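Local coordinates for protein Xaa-Pro dipeptidase (Pyrococcus horikoshii, PDB 1WY2) that probably splits Xaa-Pro dipeptides, releasing proline from behind a nonpolar residue, as a homodimeric metallopeptidase that takes two cobalt ions per subunit, at residues P29-Y32 with Y33-A37; R202-R205 with G206-V209; E263-S266 with I267-I271; E168-M171 with K172-A176. All coordinates share one frame; numbering follows the deposited sequence.

All four contacts illustrate how a chain settles its local course within a single turn or two. Contact 1, first in sequence, ends helix 28-35 in the creatinase/prolidase N-terminal domain; contacts 4, 2 and 3 then follow in that order within the M24 metallopeptidase range. None touches another. Contacts 1 and 4 are nearest by centre, about 24 Å apart, whereas the centres of contacts 1 and 2 are about 43 Å apart. Contact 2 leads into strand 208-217, which carries the metal ligand Asp212, contact 3 lies on helix 261-274, and contact 4 ends helix 160-173 at the dimer interface. These three thus shape the part that holds the metal site without supplying a ligand themselves.

Contact 1 (P29-Y32 with Y33-A37)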
ATOM      1  N   PRO A  29      -5.388  -3.335  -9.296  1.00 22.54           N
ATOM      2  CA  PRO A  29      -4.655  -3.620 -10.534  1.00 20.74           C
ATOM      3  C   PRO A  29      -5.481  -4.404 -11.555  1.00 20.03           C
ATOM      4  O   PRO A  29      -5.377  -4.160 -12.759  1.00 18.40           O
ATOM      5  CB  PRO A  29      -3.422  -4.389 -10.044  1.00 22.35           C
ATOM      6  CG  PRO A  29      -3.883  -5.010  -8.760  1.00 25.20           C
ATOM      7  CD  PRO A  29      -4.701  -3.913  -8.129  1.00 22.93           C
ATOM      8  N   ASN A  30      -6.307  -5.332 -11.078  1.00 18.14           N
ATOM      9  CA  ASN A  30      -7.140  -6.120 -11.981  1.00 16.90           C
ATOM     10  C   ASN A  30      -8.281  -5.296 -12.559  1.00 17.61           C
ATOM     11  O   ASN A  30      -8.654  -5.468 -13.722  1.00 16.83           O
ATOM     12  CB  ASN A  30      -7.688  -7.358 -11.267  1.00 17.75           C
ATOM     13  CG  ASN A  30      -6.596  -8.347 -10.922  1.00 19.07           C
ATOM     14  OD1 ASN A  30      -5.627  -8.483 -11.663  1.00 17.63           O
ATOM     15  ND2 ASN A  30      -6.750  -9.049  -9.807  1.00 19.22           N
ATOM     16  N   VAL A  31      -8.845  -4.402 -11.755  1.00 17.10           N
ATOM     17  CA  VAL A  31      -9.927  -3.558 -12.247  1.00 17.91           C
ATOM     18  C   VAL A  31      -9.381  -2.682 -13.368  1.00 18.92           C
ATOM     19  O   VAL A  31     -10.033  -2.483 -14.392  1.00 19.44           O
ATOM     20  CB  VAL A  31     -10.498  -2.666 -11.128  1.00 18.63           C
ATOM     21  CG1 VAL A  31     -11.497  -1.667 -11.711  1.00 18.99           C
ATOM     22  CG2 VAL A  31     -11.171  -3.534 -10.085  1.00 20.42           C
ATOM     23  N   TYR A  32      -8.171  -2.163 -13.175  1.00 18.67           N
ATOM     24  CA  TYR A  32      -7.550  -1.319 -14.189  1.00 19.46           C
ATOM     25  C   TYR A  32      -7.209  -2.138 -15.428  1.00 17.39           C
ATOM     26  O   TYR A  32      -7.456  -1.716 -16.562  1.00 17.11           O
ATOM     27  CB  TYR A  32      -6.264  -0.681 -13.654  1.00 19.29           C
ATOM     28  CG  TYR A  32      -5.528   0.101 -14.718  1.00 20.12           C
ATOM     29  CD1 TYR A  32      -6.025   1.319 -15.178  1.00 22.18           C
ATOM     30  CD2 TYR A  32      -4.382  -0.415 -15.326  1.00 19.65           C
ATOM     31  CE1 TYR A  32      -5.405   2.001 -16.220  1.00 22.52           C
ATOM     32  CE2 TYR A  32      -3.753   0.262 -16.374  1.00 20.55           C
ATOM     33  CZ  TYR A  32      -4.274   1.468 -16.815  1.00 22.25           C
ATOM     34  OH  TYR A  32      -3.677   2.135 -17.866  1.00 24.70           O
ATOM     35  N   TYR A  33      -6.637  -3.316 -15.205  1.00 16.56           N
ATOM     36  CA  TYR A  33      -6.242  -4.185 -16.304  1.00 16.73           C
ATOM     37  C   TYR A  33      -7.410  -4.500 -17.230  1.00 18.04           C
ATOM     38  O   TYR A  33      -7.281  -4.459 -18.449  1.00 19.76           O
ATOM     39  CB  TYR A  33      -5.679  -5.498 -15.760  1.00 16.92           C
ATOM     40  CG  TYR A  33      -5.077  -6.395 -16.821  1.00 17.48           C
ATOM     41  CD1 TYR A  33      -3.865  -6.071 -17.430  1.00 18.04           C
ATOM     42  CD2 TYR A  33      -5.713  -7.576 -17.205  1.00 17.48           C
ATOM     43  CE1 TYR A  33      -3.296  -6.905 -18.394  1.00 17.43           C
ATOM     44  CE2 TYR A  33      -5.154  -8.415 -18.167  1.00 18.62           C
ATOM     45  CZ  TYR A  33      -3.947  -8.075 -18.757  1.00 18.53           C
ATOM     46  OH  TYR A  33      -3.395  -8.899 -19.712  1.00 19.74           O
ATOM     47  N   ILE A  34      -8.558  -4.799 -16.634  1.00 18.98           N
ATOM     48  CA  ILE A  34      -9.743  -5.167 -17.399  1.00 18.91           C
ATOM     49  C   ILE A  34     -10.596  -4.013 -17.936  1.00 20.92           C
ATOM     50  O   ILE A  34     -11.071  -4.078 -19.070  1.00 19.87           O
ATOM     51  CB  ILE A  34     -10.637  -6.102 -16.553  1.00 19.73           C
ATOM     52  CG1 ILE A  34      -9.849  -7.363 -16.189  1.00 20.26           C
ATOM     53  CG2 ILE A  34     -11.902  -6.474 -17.317  1.00 21.30           C
ATOM     54  CD1 ILE A  34     -10.533  -8.234 -15.155  1.00 23.96           C
ATOM     55  N   SER A  35     -10.776  -2.958 -17.145  1.00 19.84           N
ATOM     56  CA  SER A  35     -11.624  -1.836 -17.562  1.00 21.15           C
ATOM     57  C   SER A  35     -10.900  -0.550 -17.943  1.00 22.94           C
ATOM     58  O   SER A  35     -11.447   0.280 -18.677  1.00 23.22           O
ATOM     59  CB  SER A  35     -12.624  -1.506 -16.453  1.00 21.76           C
ATOM     60  OG  SER A  35     -11.977  -0.834 -15.384  1.00 21.96           O
ATOM     61  N   GLY A  36      -9.682  -0.376 -17.444  1.00 21.63           N
ATOM     62  CA  GLY A  36      -8.938   0.838 -17.739  1.00 23.78           C
ATOM     63  C   GLY A  36      -9.252   1.928 -16.726  1.00 24.34           C
ATOM     64  O   GLY A  36      -8.682   3.021 -16.773  1.00 25.30           O
ATOM     65  N   ALA A  37     -10.161   1.625 -15.805  1.00 24.36           N
ATOM     66  CA  ALA A  37     -10.565   2.567 -14.760  1.00 25.25           C
ATOM     67  C   ALA A  37      -9.746   2.361 -13.484  1.00 26.26           C
ATOM     68  O   ALA A  37      -9.263   1.261 -13.216  1.00 24.17           O
ATOM     69  CB  ALA A  37     -12.046   2.393 -14.454  1.00 24.29           C
TER
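Ser35 and Val31 meet where helix 28-35 runs out, and one carbonyl oxygen takes two bonds from the same residue. Val31 O receives Ser35 N at 2.9 Å and Ser35 OG at 2.7 Å, the two donors arriving from opposite faces of the carbonyl plane. The hydroxyl can bend back this way because OG stands between the backbone N and the carbonyl carbon (chi1 75°). Ser35 OG also accepts from Ala37 N at 3.1 Å, an ST turn.

Tyr32 can be followed outward along its side chain. Tyr32 CB lies 3.1 Å from Tyr33 N, and CG and CD2 stay near that same nitrogen. Ala37 O sits at the edge of the ring, in its plane, while also receiving a CA-H...O contact from Tyr32 CA at 3.2 Å. Further out, Tyr32 CD1 and CE1 each lie 3.5 Å from Gly36 O, which approaches the ring obliquely. Beyond these two segments the ring stacks with that of His219.

Gly36 N bonds to Tyr32 O at 2.7 Å. Gly36 has positive phi, and a side chain there would be pressed against the carbonyl oxygen of Ser35. Toward strand 22-25, Val31 and Ile34 pack on Ile25, and Asn30 bonds to Glu94 and Arg125. The arrangement is a helix C-terminus marked by a serine ST turn and a glycine at positive phi, which ends helix 28-35 in the creatinase/prolidase N-terminal domain.

Contact 2 (R202-R205 with G206-V209); sequences RIER and GDLV
Asp207 turns its carboxylate back over the turn and takes the backbone N-H of Glu204 on OD2, at 2.9 Å and nearly straight (167°). The donor stands well above the carboxylate plane. In return Asp207 N reaches Glu204 O at 3.1 Å, closing a type II beta turn from Glu204 to Asp207. Gly206 suits the third position, where its positive phi would force a CB against Arg205 O. This is the tight part: Asp207 CB and CG lie within 3.1 Å of Glu204 O, and Lys201 adds a salt bridge to OD2.

The outer side is looser and wet. The Glu204 and Asp207 carboxylates stand almost perpendicular, with Glu204 OE2 and Asp207 OD1 4.6 Å apart, and one water donates to both oxygens, which probably eases their like charges. Without this carboxylate, as with an alanine here, the Glu204 N-H and the Lys201 ammonium would probably lose their shared acceptor, though the backbone bond of the turn could remain.

Toward strand 208-217, Ile203 CG2 meets Val209 CG2 at 4.3 Å. Ile203 and Val209 both rest on Ser187 of strand 184-187, while Leu208 packs on strand 220-229 and helix 235-254, so the turn delivers the chain into strand 208-217 among these elements.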
ATOM      1  N   ARG A 202      23.695   7.077   9.323  1.00 22.57           N
ATOM      2  CA  ARG A 202      24.526   7.842   8.414  1.00 23.80           C
ATOM      3  C   ARG A 202      25.550   6.912   7.782  1.00 24.13           C
ATOM      4  O   ARG A 202      26.099   6.025   8.439  1.00 23.13           O
ATOM      5  CB  ARG A 202      25.213   8.999   9.142  1.00 27.89           C
ATOM      6  CG  ARG A 202      24.249  10.140   9.459  1.00 31.17           C
ATOM      7  CD  ARG A 202      24.933  11.343  10.083  1.00 34.53           C
ATOM      8  NE  ARG A 202      23.969  12.404  10.374  1.00 35.94           N
ATOM      9  CZ  ARG A 202      23.392  13.176   9.457  1.00 36.10           C
ATOM     10  NH1 ARG A 202      23.680  13.021   8.171  1.00 36.66           N
ATOM     11  NH2 ARG A 202      22.519  14.103   9.826  1.00 37.26           N
ATOM     12  N   ILE A 203      25.784   7.111   6.493  1.00 23.50           N
ATOM     13  CA  ILE A 203      26.727   6.300   5.737  1.00 23.70           C
ATOM     14  C   ILE A 203      28.175   6.608   6.130  1.00 24.40           C
ATOM     15  O   ILE A 203      28.536   7.764   6.340  1.00 24.91           O
ATOM     16  CB  ILE A 203      26.513   6.546   4.227  1.00 23.72           C
ATOM     17  CG1 ILE A 203      25.078   6.147   3.860  1.00 23.03           C
ATOM     18  CG2 ILE A 203      27.527   5.761   3.403  1.00 23.12           C
ATOM     19  CD1 ILE A 203      24.650   6.554   2.468  1.00 23.37           C
ATOM     20  N   GLU A 204      28.998   5.569   6.235  1.00 24.78           N
ATOM     21  CA  GLU A 204      30.403   5.744   6.610  1.00 26.88           C
ATOM     22  C   GLU A 204      31.315   5.226   5.509  1.00 25.89           C
ATOM     23  O   GLU A 204      30.921   4.358   4.727  1.00 26.39           O
ATOM     24  CB  GLU A 204      30.719   4.981   7.901  1.00 28.21           C
ATOM     25  CG  GLU A 204      29.744   5.212   9.044  1.00 31.51           C
ATOM     26  CD  GLU A 204      30.176   4.510  10.319  1.00 34.44           C
ATOM     27  OE1 GLU A 204      31.085   5.027  11.006  1.00 36.70           O
ATOM     28  OE2 GLU A 204      29.619   3.435  10.627  1.00 35.68           O
ATOM     29  N   ARG A 205      32.537   5.747   5.443  1.00 26.22           N
ATOM     30  CA  ARG A 205      33.474   5.285   4.426  1.00 27.16           C
ATOM     31  C   ARG A 205      33.790   3.817   4.697  1.00 27.06           C
ATOM     32  O   ARG A 205      33.964   3.415   5.848  1.00 27.28           O
ATOM     33  CB  ARG A 205      34.763   6.122   4.443  1.00 28.94           C
ATOM     34  CG  ARG A 205      35.793   5.675   3.409  1.00 33.39           C
ATOM     35  CD  ARG A 205      36.915   6.689   3.248  1.00 37.96           C
ATOM     36  NE  ARG A 205      36.503   7.849   2.462  1.00 42.27           N
ATOM     37  CZ  ARG A 205      36.427   7.865   1.133  1.00 43.73           C
ATOM     38  NH1 ARG A 205      36.739   6.783   0.436  1.00 45.07           N
ATOM     39  NH2 ARG A 205      36.040   8.963   0.499  1.00 45.20           N
ATOM     40  N   GLY A 206      33.849   3.023   3.632  1.00 25.81           N
ATOM     41  CA  GLY A 206      34.123   1.604   3.771  1.00 25.41           C
ATOM     42  C   GLY A 206      32.834   0.799   3.825  1.00 24.17           C
ATOM     43  O   GLY A 206      32.853  -0.428   3.879  1.00 24.09           O
ATOM     44  N   ASP A 207      31.708   1.503   3.809  1.00 23.46           N
ATOM     45  CA  ASP A 207      30.389   0.874   3.862  1.00 23.31           C
ATOM     46  C   ASP A 207      29.936   0.258   2.547  1.00 21.47           C
ATOM     47  O   ASP A 207      30.120   0.846   1.484  1.00 21.83           O
ATOM     48  CB  ASP A 207      29.319   1.909   4.235  1.00 24.78           C
ATOM     49  CG  ASP A 207      29.095   2.036   5.723  1.00 26.68           C
ATOM     50  OD1 ASP A 207      29.833   1.405   6.510  1.00 26.95           O
ATOM     51  OD2 ASP A 207      28.163   2.784   6.100  1.00 27.15           O
ATOM     52  N   LEU A 208      29.346  -0.931   2.627  1.00 20.35           N
ATOM     53  CA  LEU A 208      28.745  -1.549   1.452  1.00 18.97           C
ATOM     54  C   LEU A 208      27.388  -0.852   1.500  1.00 18.36           C
ATOM     55  O   LEU A 208      26.848  -0.641   2.589  1.00 18.61           O
ATOM     56  CB  LEU A 208      28.525  -3.051   1.654  1.00 18.61           C
ATOM     57  CG  LEU A 208      29.586  -4.024   1.138  1.00 19.35           C
ATOM     58  CD1 LEU A 208      29.338  -5.402   1.723  1.00 18.49           C
ATOM     59  CD2 LEU A 208      29.547  -4.068  -0.386  1.00 18.10           C
ATOM     60  N   VAL A 209      26.842  -0.472   0.351  1.00 16.97           N
ATOM     61  CA  VAL A 209      25.538   0.184   0.339  1.00 16.76           C
ATOM     62  C   VAL A 209      24.667  -0.458  -0.729  1.00 17.59           C
ATOM     63  O   VAL A 209      25.005  -0.436  -1.916  1.00 18.11           O
ATOM     64  CB  VAL A 209      25.649   1.698   0.038  1.00 18.05           C
ATOM     65  CG1 VAL A 209      24.279   2.363   0.221  1.00 17.78           C
ATOM     66  CG2 VAL A 209      26.683   2.344   0.955  1.00 18.39           C
TER
HETATM   67  O   HOH W   1      28.528   1.737   8.757  1.00 24.05           O
HETATM   68  O   HOH W   2      32.337   1.572   7.132  1.00 28.43           O

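Contact 3 (E263-S266 with I267-I271)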
ATOM      1  N   GLU A 263      14.231 -24.015 -12.215  1.00 21.85           N
ATOM      2  CA  GLU A 263      15.512 -24.303 -12.854  1.00 21.98           C
ATOM      3  C   GLU A 263      16.356 -23.036 -12.948  1.00 21.10           C
ATOM      4  O   GLU A 263      17.576 -23.085 -12.805  1.00 22.48           O
ATOM      5  CB  GLU A 263      15.299 -24.889 -14.257  1.00 23.76           C
ATOM      6  CG  GLU A 263      14.589 -26.239 -14.253  1.00 27.16           C
ATOM      7  CD  GLU A 263      14.342 -26.787 -15.648  1.00 28.94           C
ATOM      8  OE1 GLU A 263      13.964 -26.003 -16.545  1.00 27.02           O
ATOM      9  OE2 GLU A 263      14.510 -28.010 -15.843  1.00 31.31           O
ATOM     10  N   LEU A 264      15.708 -21.899 -13.184  1.00 20.66           N
ATOM     11  CA  LEU A 264      16.430 -20.632 -13.277  1.00 19.30           C
ATOM     12  C   LEU A 264      16.949 -20.227 -11.895  1.00 19.53           C
ATOM     13  O   LEU A 264      18.086 -19.767 -11.758  1.00 18.32           O
ATOM     14  CB  LEU A 264      15.521 -19.539 -13.850  1.00 19.60           C
ATOM     15  CG  LEU A 264      16.144 -18.153 -14.045  1.00 17.83           C
ATOM     16  CD1 LEU A 264      17.426 -18.266 -14.857  1.00 19.73           C
ATOM     17  CD2 LEU A 264      15.147 -17.242 -14.747  1.00 18.76           C
ATOM     18  N   ASP A 265      16.121 -20.399 -10.867  1.00 19.16           N
ATOM     19  CA  ASP A 265      16.541 -20.067  -9.509  1.00 19.60           C
ATOM     20  C   ASP A 265      17.763 -20.917  -9.157  1.00 20.96           C
ATOM     21  O   ASP A 265      18.715 -20.429  -8.543  1.00 20.18           O
ATOM     22  CB  ASP A 265      15.394 -20.325  -8.517  1.00 19.56           C
ATOM     23  CG  ASP A 265      15.816 -20.161  -7.063  1.00 21.24           C
ATOM     24  OD1 ASP A 265      16.456 -21.087  -6.514  1.00 21.77           O
ATOM     25  OD2 ASP A 265      15.506 -19.107  -6.465  1.00 20.48           O
ATOM     26  N   SER A 266      17.744 -22.179  -9.574  1.00 21.71           N
ATOM     27  CA  SER A 266      18.846 -23.099  -9.296  1.00 22.40           C
ATOM     28  C   SER A 266      20.174 -22.682  -9.919  1.00 21.54           C
ATOM     29  O   SER A 266      21.237 -22.957  -9.361  1.00 21.86           O
ATOM     30  CB  SER A 266      18.486 -24.512  -9.763  1.00 24.63           C
ATOM     31  OG  SER A 266      17.413 -25.040  -9.001  1.00 25.56           O
ATOM     32  N   ILE A 267      20.124 -22.028 -11.075  1.00 21.54           N
ATOM     33  CA  ILE A 267      21.353 -21.592 -11.730  1.00 22.42           C
ATOM     34  C   ILE A 267      22.134 -20.656 -10.812  1.00 22.32           C
ATOM     35  O   ILE A 267      23.335 -20.830 -10.595  1.00 21.78           O
ATOM     36  CB  ILE A 267      21.059 -20.852 -13.058  1.00 23.33           C
ATOM     37  CG1 ILE A 267      20.456 -21.820 -14.081  1.00 25.13           C
ATOM     38  CG2 ILE A 267      22.340 -20.229 -13.600  1.00 22.91           C
ATOM     39  CD1 ILE A 267      21.363 -22.963 -14.467  1.00 26.99           C
ATOM     40  N   ALA A 268      21.442 -19.660 -10.267  1.00 21.28           N
ATOM     41  CA  ALA A 268      22.075 -18.704  -9.374  1.00 20.64           C
ATOM     42  C   ALA A 268      22.362 -19.310  -8.004  1.00 20.02           C
ATOM     43  O   ALA A 268      23.435 -19.100  -7.434  1.00 20.05           O
ATOM     44  CB  ALA A 268      21.184 -17.475  -9.217  1.00 21.79           C
ATOM     45  N   ARG A 269      21.405 -20.072  -7.484  1.00 18.65           N
ATOM     46  CA  ARG A 269      21.550 -20.670  -6.163  1.00 18.81           C
ATOM     47  C   ARG A 269      22.687 -21.680  -6.082  1.00 19.76           C
ATOM     48  O   ARG A 269      23.410 -21.716  -5.088  1.00 20.82           O
ATOM     49  CB  ARG A 269      20.234 -21.324  -5.728  1.00 18.03           C
ATOM     50  CG  ARG A 269      20.153 -21.616  -4.230  1.00 18.09           C
ATOM     51  CD  ARG A 269      18.726 -21.947  -3.818  1.00 19.45           C
ATOM     52  NE  ARG A 269      17.808 -20.864  -4.169  1.00 20.54           N
ATOM     53  CZ  ARG A 269      17.649 -19.747  -3.463  1.00 19.83           C
ATOM     54  NH1 ARG A 269      18.340 -19.554  -2.346  1.00 18.68           N
ATOM     55  NH2 ARG A 269      16.814 -18.809  -3.891  1.00 20.48           N
ATOM     56  N   ASN A 270      22.857 -22.489  -7.125  1.00 21.53           N
ATOM     57  CA  ASN A 270      23.930 -23.482  -7.129  1.00 22.50           C
ATOM     58  C   ASN A 270      25.307 -22.823  -7.144  1.00 22.37           C
ATOM     59  O   ASN A 270      26.247 -23.326  -6.528  1.00 22.29           O
ATOM     60  CB  ASN A 270      23.789 -24.434  -8.324  1.00 23.59           C
ATOM     61  CG  ASN A 270      22.603 -25.378  -8.185  1.00 25.42           C
ATOM     62  OD1 ASN A 270      22.148 -25.664  -7.077  1.00 29.22           O
ATOM     63  ND2 ASN A 270      22.111 -25.878  -9.311  1.00 28.65           N
ATOM     64  N   ILE A 271      25.423 -21.700  -7.847  1.00 21.83           N
ATOM     65  CA  ILE A 271      26.683 -20.968  -7.922  1.00 21.48           C
ATOM     66  C   ILE A 271      27.057 -20.451  -6.537  1.00 22.30           C
ATOM     67  O   ILE A 271      28.183 -20.641  -6.074  1.00 23.01           O
ATOM     68  CB  ILE A 271      26.578 -19.774  -8.905  1.00 21.45           C
ATOM     69  CG1 ILE A 271      26.590 -20.294 -10.345  1.00 22.10           C
ATOM     70  CG2 ILE A 271      27.719 -18.792  -8.674  1.00 22.39           C
ATOM     71  CD1 ILE A 271      26.321 -19.235 -11.391  1.00 20.09           C
TER
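Arg269 grips Asp265 side-on across one helical turn, giving one nitrogen to each carboxylate oxygen. Arg269 NE meets Asp265 OD1 at 2.7 Å and Arg269 NH2 meets Asp265 OD2 at 2.9 Å; both bonds are almost straight and both use syn lone pairs. The carboxylate and guanidinium planes are only 15° apart, making a nearly flat, two-pronged salt bridge. Asp265 swings its CG away from its own backbone N (chi1 173°) and Arg269 bends at chi3 (-57°), which brings the two ends level.

In the backbone, Arg269 N bonds to Asp265 O at 2.9 Å, and Asn270 N continues the helix to Ser266 O at 2.8 Å.

A second shell fixes both partners. Gln301 NE2 bonds to Asp265 OD1 and Ser266 OG. A methionine in place of Arg269 would probably leave the buried Asp265 carboxylate without its counter-charge, and the His283 carbonyl without this donor.

The outward bonds of this pair, Asp265 OD2 to Leu285 N and Arg269 NH2 to His283 O, and the cation-pi contact of Arg269 with Phe281 join helix 261-274 to residues 281-285, just before the metal ligand His287. With each oxygen receiving an N-H from the guanidinium and another from outside the helix, Asp265 is likely to stay ionised.

Contact 4 (E168-M171 with K172-A176)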
ATOM      1  N   GLU A 168      13.743   9.836  -4.728  1.00 17.72           N
ATOM      2  CA  GLU A 168      12.311   9.649  -4.915  1.00 18.08           C
ATOM      3  C   GLU A 168      11.743  10.926  -5.521  1.00 18.57           C
ATOM      4  O   GLU A 168      10.797  10.883  -6.307  1.00 17.23           O
ATOM      5  CB  GLU A 168      11.638   9.303  -3.586  1.00 18.34           C
ATOM      6  CG  GLU A 168      12.055   7.913  -3.086  1.00 19.70           C
ATOM      7  CD  GLU A 168      11.423   7.523  -1.769  1.00 21.96           C
ATOM      8  OE1 GLU A 168      11.011   8.429  -1.012  1.00 24.81           O
ATOM      9  OE2 GLU A 168      11.357   6.304  -1.480  1.00 20.51           O
ATOM     10  N   TYR A 169      12.332  12.063  -5.162  1.00 16.45           N
ATOM     11  CA  TYR A 169      11.907  13.341  -5.717  1.00 16.60           C
ATOM     12  C   TYR A 169      12.283  13.347  -7.196  1.00 17.44           C
ATOM     13  O   TYR A 169      11.498  13.763  -8.043  1.00 18.04           O
ATOM     14  CB  TYR A 169      12.598  14.500  -4.989  1.00 17.11           C
ATOM     15  CG  TYR A 169      12.370  15.859  -5.619  1.00 18.65           C
ATOM     16  CD1 TYR A 169      13.267  16.373  -6.556  1.00 18.71           C
ATOM     17  CD2 TYR A 169      11.253  16.624  -5.288  1.00 18.23           C
ATOM     18  CE1 TYR A 169      13.058  17.623  -7.148  1.00 20.01           C
ATOM     19  CE2 TYR A 169      11.034  17.871  -5.875  1.00 19.88           C
ATOM     20  CZ  TYR A 169      11.942  18.363  -6.803  1.00 20.77           C
ATOM     21  OH  TYR A 169      11.726  19.596  -7.379  1.00 20.68           O
ATOM     22  N   LEU A 170      13.486  12.871  -7.505  1.00 17.59           N
ATOM     23  CA  LEU A 170      13.944  12.822  -8.889  1.00 18.63           C
ATOM     24  C   LEU A 170      13.026  11.953  -9.745  1.00 18.57           C
ATOM     25  O   LEU A 170      12.689  12.320 -10.873  1.00 20.05           O
ATOM     26  CB  LEU A 170      15.379  12.284  -8.962  1.00 20.89           C
ATOM     27  CG  LEU A 170      15.950  12.115 -10.373  1.00 25.37           C
ATOM     28  CD1 LEU A 170      16.135  13.484 -11.019  1.00 29.81           C
ATOM     29  CD2 LEU A 170      17.277  11.372 -10.314  1.00 27.95           C
ATOM     30  N   MET A 171      12.615  10.804  -9.213  1.00 17.18           N
ATOM     31  CA  MET A 171      11.740   9.914  -9.968  1.00 17.85           C
ATOM     32  C   MET A 171      10.418  10.601 -10.301  1.00 18.19           C
ATOM     33  O   MET A 171       9.926  10.507 -11.424  1.00 19.53           O
ATOM     34  CB  MET A 171      11.477   8.620  -9.191  1.00 17.16           C
ATOM     35  CG  MET A 171      12.680   7.681  -9.129  1.00 18.45           C
ATOM     36  SD  MET A 171      12.244   5.967  -8.702  1.00 19.63           S
ATOM     37  CE  MET A 171      12.134   6.083  -6.905  1.00 19.07           C
ATOM     38  N   LYS A 172       9.852  11.298  -9.324  1.00 18.76           N
ATOM     39  CA  LYS A 172       8.586  11.996  -9.529  1.00 19.20           C
ATOM     40  C   LYS A 172       8.725  13.109 -10.560  1.00 21.24           C
ATOM     41  O   LYS A 172       7.840  13.309 -11.396  1.00 21.59           O
ATOM     42  CB  LYS A 172       8.093  12.587  -8.208  1.00 22.30           C
ATOM     43  CG  LYS A 172       7.740  11.545  -7.174  1.00 27.05           C
ATOM     44  CD  LYS A 172       7.554  12.168  -5.801  1.00 29.37           C
ATOM     45  CE  LYS A 172       7.520  11.098  -4.724  1.00 31.96           C
ATOM     46  NZ  LYS A 172       7.416  11.679  -3.356  1.00 31.86           N
ATOM     47  N   MET A 173       9.835  13.831 -10.508  1.00 21.41           N
ATOM     48  CA  MET A 173      10.040  14.921 -11.446  1.00 23.02           C
ATOM     49  C   MET A 173      10.352  14.405 -12.843  1.00 23.84           C
ATOM     50  O   MET A 173      10.360  15.169 -13.808  1.00 24.95           O
ATOM     51  CB  MET A 173      11.142  15.853 -10.936  1.00 24.39           C
ATOM     52  CG  MET A 173      10.772  16.551  -9.626  1.00 25.74           C
ATOM     53  SD  MET A 173       9.325  17.653  -9.740  1.00 28.92           S
ATOM     54  CE  MET A 173       7.969  16.520  -9.644  1.00 30.87           C
ATOM     55  N   ASN A 174      10.598  13.101 -12.947  1.00 22.61           N
ATOM     56  CA  ASN A 174      10.876  12.484 -14.234  1.00 23.84           C
ATOM     57  C   ASN A 174       9.658  11.747 -14.782  1.00 22.74           C
ATOM     58  O   ASN A 174       9.761  10.996 -15.753  1.00 23.48           O
ATOM     59  CB  ASN A 174      12.069  11.535 -14.133  1.00 25.73           C
ATOM     60  CG  ASN A 174      13.390  12.258 -14.280  1.00 29.56           C
ATOM     61  OD1 ASN A 174      13.719  12.762 -15.356  1.00 32.09           O
ATOM     62  ND2 ASN A 174      14.152  12.322 -13.199  1.00 32.54           N
ATOM     63  N   GLY A 175       8.506  11.960 -14.151  1.00 22.68           N
ATOM     64  CA  GLY A 175       7.282  11.339 -14.628  1.00 21.81           C
ATOM     65  C   GLY A 175       6.654  10.235 -13.799  1.00 20.32           C
ATOM     66  O   GLY A 175       5.503   9.866 -14.038  1.00 21.58           O
ATOM     67  N   ALA A 176       7.386   9.697 -12.830  1.00 19.35           N
ATOM     68  CA  ALA A 176       6.838   8.627 -12.007  1.00 19.62           C
ATOM     69  C   ALA A 176       5.712   9.125 -11.102  1.00 20.27           C
ATOM     70  O   ALA A 176       5.757  10.248 -10.600  1.00 20.43           O
ATOM     71  CB  ALA A 176       7.946   7.998 -11.168  1.00 18.84           C
TER
HETATM   72  O   HOH W   3       9.526  10.635  -0.814  1.00 29.25           O
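Met173 lays its CG over one face of the Tyr169 ring, a CH-pi contact with CG 3.7 Å from the ring centroid and 21° off the normal. CG is offset toward the rim, nearest CE1. Met173 SD stands 4.5 Å from the Tyr169 centroid in a Met-aromatic contact. Bends at chi2 (-63°) and chi3 (80°) turn the methionine chain back so that CG lies over the face and SD stands obliquely to it. A smaller apolar contact joins Met171 CB and Ala176 CB.

Hydrogen bonds finish the helix. Asn174 ND2 reaches back to Leu170 O at 2.7 Å, coming from above the carbonyl plane, and the same nitrogen lies against Leu170 CD1. Met171 O accepts two backbone donors from opposite faces of its plane: Ala176 N at 3.0 Å and Asn174 N at 3.1 Å. Together with the bond of Gly175 N to Lys172 O, the Ala176 bond forms a Schellman motif, with Gly175 as its C-prime residue at positive phi.

The charged groups are shared with the second subunit. Within the chain Glu168 OE1 and Lys172 NZ are 5.4 Å apart, with one water between them that donates to OE1 and takes only a weak bond from NZ. Glu168 OE1 pairs with Lys172 NZ of the second subunit, and Lys172 NZ with Glu168 OE1 of that subunit; Glu168 OE2 bonds to Thr183.

Met171 packs on Ile142 and Ala146, on Pro179 and on Ala215. The end of helix 160-173 thus meets helix 130-153 and strands 178-179 and 208-217 of its own chain and Ala165 of the second subunit.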